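Side-chain contacts in siderophore periplasmic binding protein (Thermobifida fusca, PDB 5DH0), which probably captures iron-loaded siderophore of the fuscachelin type outside the membrane and hands it to an uptake transporter: residues V46-G51 against T132-F137; T52-E57 against R153-G158. All coordinates share one frame; numbering follows the deposited sequence.

Contact 1. Residues V46-G51 against T132-F137; sequences VALEFG and TVFFDF
F50 and F137 form an offset edge-to-face aromatic pair, with the edge of F137 turned toward the face of F50. Their planes stand at 82° and their centroids are 5.0 Å apart; the closest atoms are F50 CE2 and F137 CZ, at 3.4 Å. F137 reaches its partner because its CG lies between the backbone N and the carbonyl carbon (chi1 65°). M147 of helix 142-154 and R112 pack against both rings, while E49 CG sits over the rim of one face of F50. With an alanine at F50, the F137 edge would probably lose its aromatic partner and a gap would open beside M147.

The second interaction is purely aliphatic-aromatic. L48 CD1 meets F134 at the ring edge, near its plane, 4.1 Å from CE1. T132 CG2 sits above one face of F134, toward its rim, and the Y119 ring pairs edge-to-face with F134.

No hydrogen bond joins the segments. The turn presenting F50 is closed internally, by G51 N to L48 O (2.8 Å), with backbone angles of a type II beta turn. Residues 46-51 leave the C-terminal end of strand 45-47, while 132-137 is a whole strand, outermost in this parallel sheet of the chain, with 106-112 between them, as in the alpha/beta lobes of periplasmic binding proteins.

Contact 2. Residues T52-E57 against R153-G158; sequences TEVVLE and RVVGDG
V155 and D157 sit on the Schellman motif that ends helix 142-154, and there they meet V54 and E57 of helix 52-57. The motif is built on G156, whose positive phi (91°) reverses the chain; G156 N bonds to R153 O at 3.0 Å, and D157 N returns to S152 O. D157 then occupies the N-cap position of the next helix, although its side chain makes no capping bond.

The apolar half of the contact is one methyl-to-methyl approach, V54 CG1 against V155 CG2 at 3.9 Å. V54 CG1 is directed there by lying opposite the backbone N (chi1 172°). I108 of the neighbouring strand touches both valines, and L151 also packs on V54, so the pair belongs to the layer between helices and sheet.

The polar half runs through water. A single water molecule donates to V54 O at 2.8 Å and to D157 OD2 at 2.7 Å, tying a helix carbonyl to a carboxylate. D157 OD2 comes within 3.8 Å of E57 O, but both are acceptors and no bond forms.

E57 OE2 and D157 OD2 are 5.5 Å apart, and R160 makes a salt bridge to each; T291 holds E57 OE1. The shared guanidinium probably offsets the repulsion between the two carboxylates, while the water lets two acceptor groups face each other across the junction.

How the contacts relate
The two contacts illustrate how one alpha/beta layer changes chemistry with place and burial. Contact 1 is largely buried, between the turn after strand 45-47 and strand 132-137, and relies on rings and aliphatic carbon; contact 2 is only partly buried, between a helix and a helix end, and adds water and charge to a small apolar patch. The elements are consecutive, not shared: strand 45-47 leads through a turn to helix 52-57, and strand 132-137 precedes helix 142-154. Strand 106-112 backs both contacts, through R112 and V111 in one and I108 in the other. They also touch directly, with A47 CB 3.7 Å from T52 N where the turn becomes helix.

Contact 1. Residues V46-G51 against T132-F137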
loop_
_atom_site.group_PDB
_atom_site.type_symbol
_atom_site.label_atom_id
_atom_site.label_comp_id
_atom_site.label_asym_id
_atom_site.label_seq_id
_atom_site.Cartn_x
_atom_site.Cartn_y
_atom_site.Cartn_z
ATOM N N VAL A 46 -37.016 -4.973 27.271
ATOM C CA VAL A 46 -35.716 -5.490 27.715
ATOM C C VAL A 46 -34.750 -5.497 26.535
ATOM O O VAL A 46 -34.978 -6.178 25.535
ATOM C CB VAL A 46 -35.804 -6.903 28.314
ATOM C CG1 VAL A 46 -34.416 -7.541 28.387
ATOM C CG2 VAL A 46 -36.410 -6.844 29.699
ATOM N N ALA A 47 -33.687 -4.711 26.653
ATOM C CA ALA A 47 -32.656 -4.638 25.623
ATOM C C ALA A 47 -31.520 -5.601 25.925
ATOM O O ALA A 47 -30.713 -5.358 26.819
ATOM C CB ALA A 47 -32.118 -3.210 25.503
ATOM N N LEU A 48 -31.456 -6.703 25.192
ATOM C CA LEU A 48 -30.271 -7.542 25.253
ATOM C C LEU A 48 -29.213 -6.923 24.337
ATOM O O LEU A 48 -29.338 -5.746 23.945
ATOM C CB LEU A 48 -30.594 -8.981 24.866
ATOM C CG LEU A 48 -31.697 -9.559 25.757
ATOM C CD1 LEU A 48 -32.047 -10.975 25.369
ATOM C CD2 LEU A 48 -31.314 -9.482 27.225
ATOM N N GLU A 49 -28.178 -7.693 24.005
ATOM C CA GLU A 49 -27.052 -7.135 23.258
ATOM C C GLU A 49 -27.504 -6.485 21.943
ATOM O O GLU A 49 -28.359 -7.026 21.237
ATOM C CB GLU A 49 -25.987 -8.202 22.974
ATOM C CG GLU A 49 -24.655 -7.587 22.558
ATOM C CD GLU A 49 -23.649 -8.599 22.040
ATOM O OE1 GLU A 49 -24.076 -9.570 21.364
ATOM O OE2 GLU A 49 -22.430 -8.404 22.298
ATOM N N PHE A 50 -26.927 -5.309 21.672
ATOM C CA PHE A 50 -27.231 -4.430 20.534
ATOM C C PHE A 50 -28.589 -3.752 20.658
ATOM O O PHE A 50 -28.935 -2.911 19.825
ATOM C CB PHE A 50 -27.141 -5.183 19.193
ATOM C CG PHE A 50 -25.805 -5.814 18.969
ATOM C CD1 PHE A 50 -24.676 -5.023 18.789
ATOM C CD2 PHE A 50 -25.659 -7.192 18.999
ATOM C CE1 PHE A 50 -23.417 -5.595 18.622
ATOM C CE2 PHE A 50 -24.416 -7.772 18.823
ATOM C CZ PHE A 50 -23.288 -6.971 18.639
ATOM N N GLY A 51 -29.345 -4.094 21.698
ATOM C CA GLY A 51 -30.617 -3.437 21.949
ATOM C C GLY A 51 -30.458 -2.084 22.634
ATOM O O GLY A 51 -31.294 -1.198 22.461
ATOM N N THR A 132 -40.522 -11.916 21.779
ATOM C CA THR A 132 -39.083 -11.758 21.637
ATOM C C THR A 132 -38.645 -11.590 20.185
ATOM O O THR A 132 -38.944 -12.435 19.335
ATOM C CB THR A 132 -38.347 -12.953 22.248
ATOM O OG1 THR A 132 -38.723 -13.089 23.623
ATOM C CG2 THR A 132 -36.837 -12.759 22.149
ATOM N N VAL A 133 -37.934 -10.497 19.906
ATOM C CA VAL A 133 -37.478 -10.189 18.547
ATOM C C VAL A 133 -35.965 -10.172 18.436
ATOM O O VAL A 133 -35.309 -9.279 18.975
ATOM C CB VAL A 133 -37.992 -8.827 18.059
ATOM C CG1 VAL A 133 -37.429 -8.514 16.672
ATOM C CG2 VAL A 133 -39.501 -8.815 18.025
ATOM N N PHE A 134 -35.432 -11.167 17.730
ATOM C CA PHE A 134 -34.012 -11.275 17.400
ATOM C C PHE A 134 -33.747 -11.072 15.900
ATOM O O PHE A 134 -34.446 -11.652 15.060
ATOM C CB PHE A 134 -33.474 -12.645 17.802
ATOM C CG PHE A 134 -33.341 -12.850 19.280
ATOM C CD1 PHE A 134 -32.662 -11.932 20.066
ATOM C CD2 PHE A 134 -33.848 -13.998 19.880
ATOM C CE1 PHE A 134 -32.517 -12.139 21.431
ATOM C CE2 PHE A 134 -33.702 -14.214 21.240
ATOM C CZ PHE A 134 -33.039 -13.278 22.021
ATOM N N PHE A 135 -32.736 -10.270 15.560
ATOM C CA PHE A 135 -32.259 -10.210 14.181
ATOM C C PHE A 135 -30.828 -10.723 14.060
ATOM O O PHE A 135 -29.918 -10.267 14.769
ATOM C CB PHE A 135 -32.339 -8.793 13.630
ATOM C CG PHE A 135 -33.728 -8.334 13.370
ATOM C CD1 PHE A 135 -34.371 -7.507 14.264
ATOM C CD2 PHE A 135 -34.403 -8.737 12.236
ATOM C CE1 PHE A 135 -35.656 -7.082 14.036
ATOM C CE2 PHE A 135 -35.696 -8.316 12.007
ATOM C CZ PHE A 135 -36.322 -7.491 12.918
ATOM N N ASP A 136 -30.642 -11.683 13.166
ATOM C CA ASP A 136 -29.317 -12.170 12.825
ATOM C C ASP A 136 -28.563 -11.139 12.008
ATOM O O ASP A 136 -29.140 -10.425 11.192
ATOM C CB ASP A 136 -29.389 -13.479 12.039
ATOM C CG ASP A 136 -29.988 -14.615 12.841
ATOM O OD1 ASP A 136 -29.376 -15.019 13.850
ATOM O OD2 ASP A 136 -31.064 -15.117 12.454
ATOM N N PHE A 137 -27.264 -11.058 12.238
ATOM C CA PHE A 137 -26.425 -10.225 11.400
ATOM C C PHE A 137 -25.123 -10.950 11.159
ATOM O O PHE A 137 -24.678 -11.749 11.978
ATOM C CB PHE A 137 -26.167 -8.860 12.040
ATOM C CG PHE A 137 -25.375 -8.927 13.319
ATOM C CD1 PHE A 137 -24.000 -8.732 13.313
ATOM C CD2 PHE A 137 -26.010 -9.178 14.534
ATOM C CE1 PHE A 137 -23.271 -8.797 14.495
ATOM C CE2 PHE A 137 -25.282 -9.242 15.716
ATOM C CZ PHE A 137 -23.908 -9.051 15.694
#

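Contact 2. Residues T52-E57 against R153-G158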
loop_
_atom_site.group_PDB
_atom_site.type_symbol
_atom_site.label_atom_id
_atom_site.label_comp_id
_atom_site.label_asym_id
_atom_site.label_seq_id
_atom_site.Cartn_x
_atom_site.Cartn_y
_atom_site.Cartn_z
ATOM N N THR A 52 -29.392 -1.919 23.414
ATOM C CA THR A 52 -29.195 -0.697 24.189
ATOM C C THR A 52 -29.105 0.546 23.304
ATOM O O THR A 52 -29.726 1.571 23.596
ATOM C CB THR A 52 -27.918 -0.764 25.046
ATOM O OG1 THR A 52 -27.939 -1.945 25.856
ATOM C CG2 THR A 52 -27.829 0.464 25.932
ATOM N N GLU A 53 -28.333 0.447 22.223
ATOM C CA GLU A 53 -28.177 1.550 21.265
ATOM C C GLU A 53 -29.526 1.919 20.650
ATOM O O GLU A 53 -29.790 3.084 20.333
ATOM C CB GLU A 53 -27.176 1.171 20.164
ATOM C CG GLU A 53 -25.715 1.042 20.657
ATOM C CD GLU A 53 -25.460 -0.198 21.543
ATOM O OE1 GLU A 53 -26.370 -1.051 21.713
ATOM O OE2 GLU A 53 -24.339 -0.304 22.087
ATOM N N VAL A 54 -30.390 0.923 20.500
ATOM C CA VAL A 54 -31.696 1.152 19.894
ATOM C C VAL A 54 -32.625 1.938 20.814
ATOM O O VAL A 54 -33.231 2.926 20.384
ATOM C CB VAL A 54 -32.354 -0.176 19.498
ATOM C CG1 VAL A 54 -33.803 0.036 19.041
ATOM C CG2 VAL A 54 -31.534 -0.831 18.399
ATOM N N VAL A 55 -32.738 1.514 22.073
ATOM C CA VAL A 55 -33.638 2.194 22.996
ATOM C C VAL A 55 -33.110 3.601 23.321
ATOM O O VAL A 55 -33.896 4.549 23.442
ATOM C CB VAL A 55 -33.883 1.374 24.311
ATOM C CG1 VAL A 55 -34.684 0.120 24.009
ATOM C CG2 VAL A 55 -32.576 1.039 25.044
ATOM N N LEU A 56 -31.794 3.763 23.432
ATOM C CA LEU A 56 -31.255 5.099 23.679
ATOM C C LEU A 56 -31.636 6.079 22.554
ATOM O O LEU A 56 -32.089 7.186 22.825
ATOM C CB LEU A 56 -29.736 5.055 23.858
ATOM C CG LEU A 56 -29.299 4.472 25.214
ATOM C CD1 LEU A 56 -27.812 4.145 25.237
ATOM C CD2 LEU A 56 -29.657 5.410 26.364
ATOM N N GLU A 57 -31.477 5.667 21.301
ATOM C CA GLU A 57 -31.713 6.565 20.175
ATOM C C GLU A 57 -33.187 6.897 20.019
ATOM O O GLU A 57 -33.534 7.967 19.542
ATOM C CB GLU A 57 -31.170 5.951 18.881
ATOM C CG GLU A 57 -29.641 5.986 18.814
ATOM C CD GLU A 57 -29.074 5.321 17.563
ATOM O OE1 GLU A 57 -27.884 5.574 17.261
ATOM O OE2 GLU A 57 -29.801 4.540 16.891
ATOM N N ARG A 153 -37.056 -0.062 13.832
ATOM C CA ARG A 153 -38.376 -0.070 13.232
ATOM C C ARG A 153 -39.342 -0.756 14.195
ATOM O O ARG A 153 -40.449 -0.275 14.431
ATOM C CB ARG A 153 -38.352 -0.765 11.864
ATOM C CG ARG A 153 -37.705 0.071 10.779
ATOM C CD ARG A 153 -37.604 -0.702 9.491
ATOM N NE ARG A 153 -36.967 0.080 8.438
ATOM C CZ ARG A 153 -36.183 -0.443 7.502
ATOM N NH1 ARG A 153 -35.943 -1.747 7.503
ATOM N NH2 ARG A 153 -35.630 0.331 6.579
ATOM N N VAL A 154 -38.899 -1.860 14.778
ATOM C CA VAL A 154 -39.754 -2.668 15.640
ATOM C C VAL A 154 -40.203 -1.935 16.912
ATOM O O VAL A 154 -41.327 -2.135 17.362
ATOM C CB VAL A 154 -39.043 -3.988 15.989
ATOM C CG1 VAL A 154 -39.290 -4.407 17.421
ATOM C CG2 VAL A 154 -39.486 -5.070 15.024
ATOM N N VAL A 155 -39.368 -1.065 17.470
ATOM C CA VAL A 155 -39.761 -0.340 18.682
ATOM C C VAL A 155 -40.435 0.988 18.324
ATOM O O VAL A 155 -40.677 1.832 19.196
ATOM C CB VAL A 155 -38.549 -0.064 19.639
ATOM C CG1 VAL A 155 -37.820 -1.359 19.993
ATOM C CG2 VAL A 155 -37.592 0.955 19.035
ATOM N N GLY A 156 -40.705 1.176 17.034
ATOM C CA GLY A 156 -41.473 2.316 16.549
ATOM C C GLY A 156 -40.661 3.543 16.173
ATOM O O GLY A 156 -41.224 4.622 15.956
ATOM N N ASP A 157 -39.342 3.378 16.077
ATOM C CA ASP A 157 -38.435 4.490 15.802
ATOM C C ASP A 157 -37.912 4.434 14.359
ATOM O O ASP A 157 -36.873 5.019 14.030
ATOM C CB ASP A 157 -37.273 4.469 16.806
ATOM C CG ASP A 157 -36.466 5.749 16.801
ATOM O OD1 ASP A 157 -37.069 6.833 16.629
ATOM O OD2 ASP A 157 -35.225 5.666 16.965
ATOM N N GLY A 158 -38.651 3.731 13.503
ATOM C CA GLY A 158 -38.252 3.499 12.122
ATOM C C GLY A 158 -37.928 4.727 11.288
ATOM O O GLY A 158 -37.028 4.685 10.441
HETATM O O HOH W 1 -33.872 3.432 17.747
#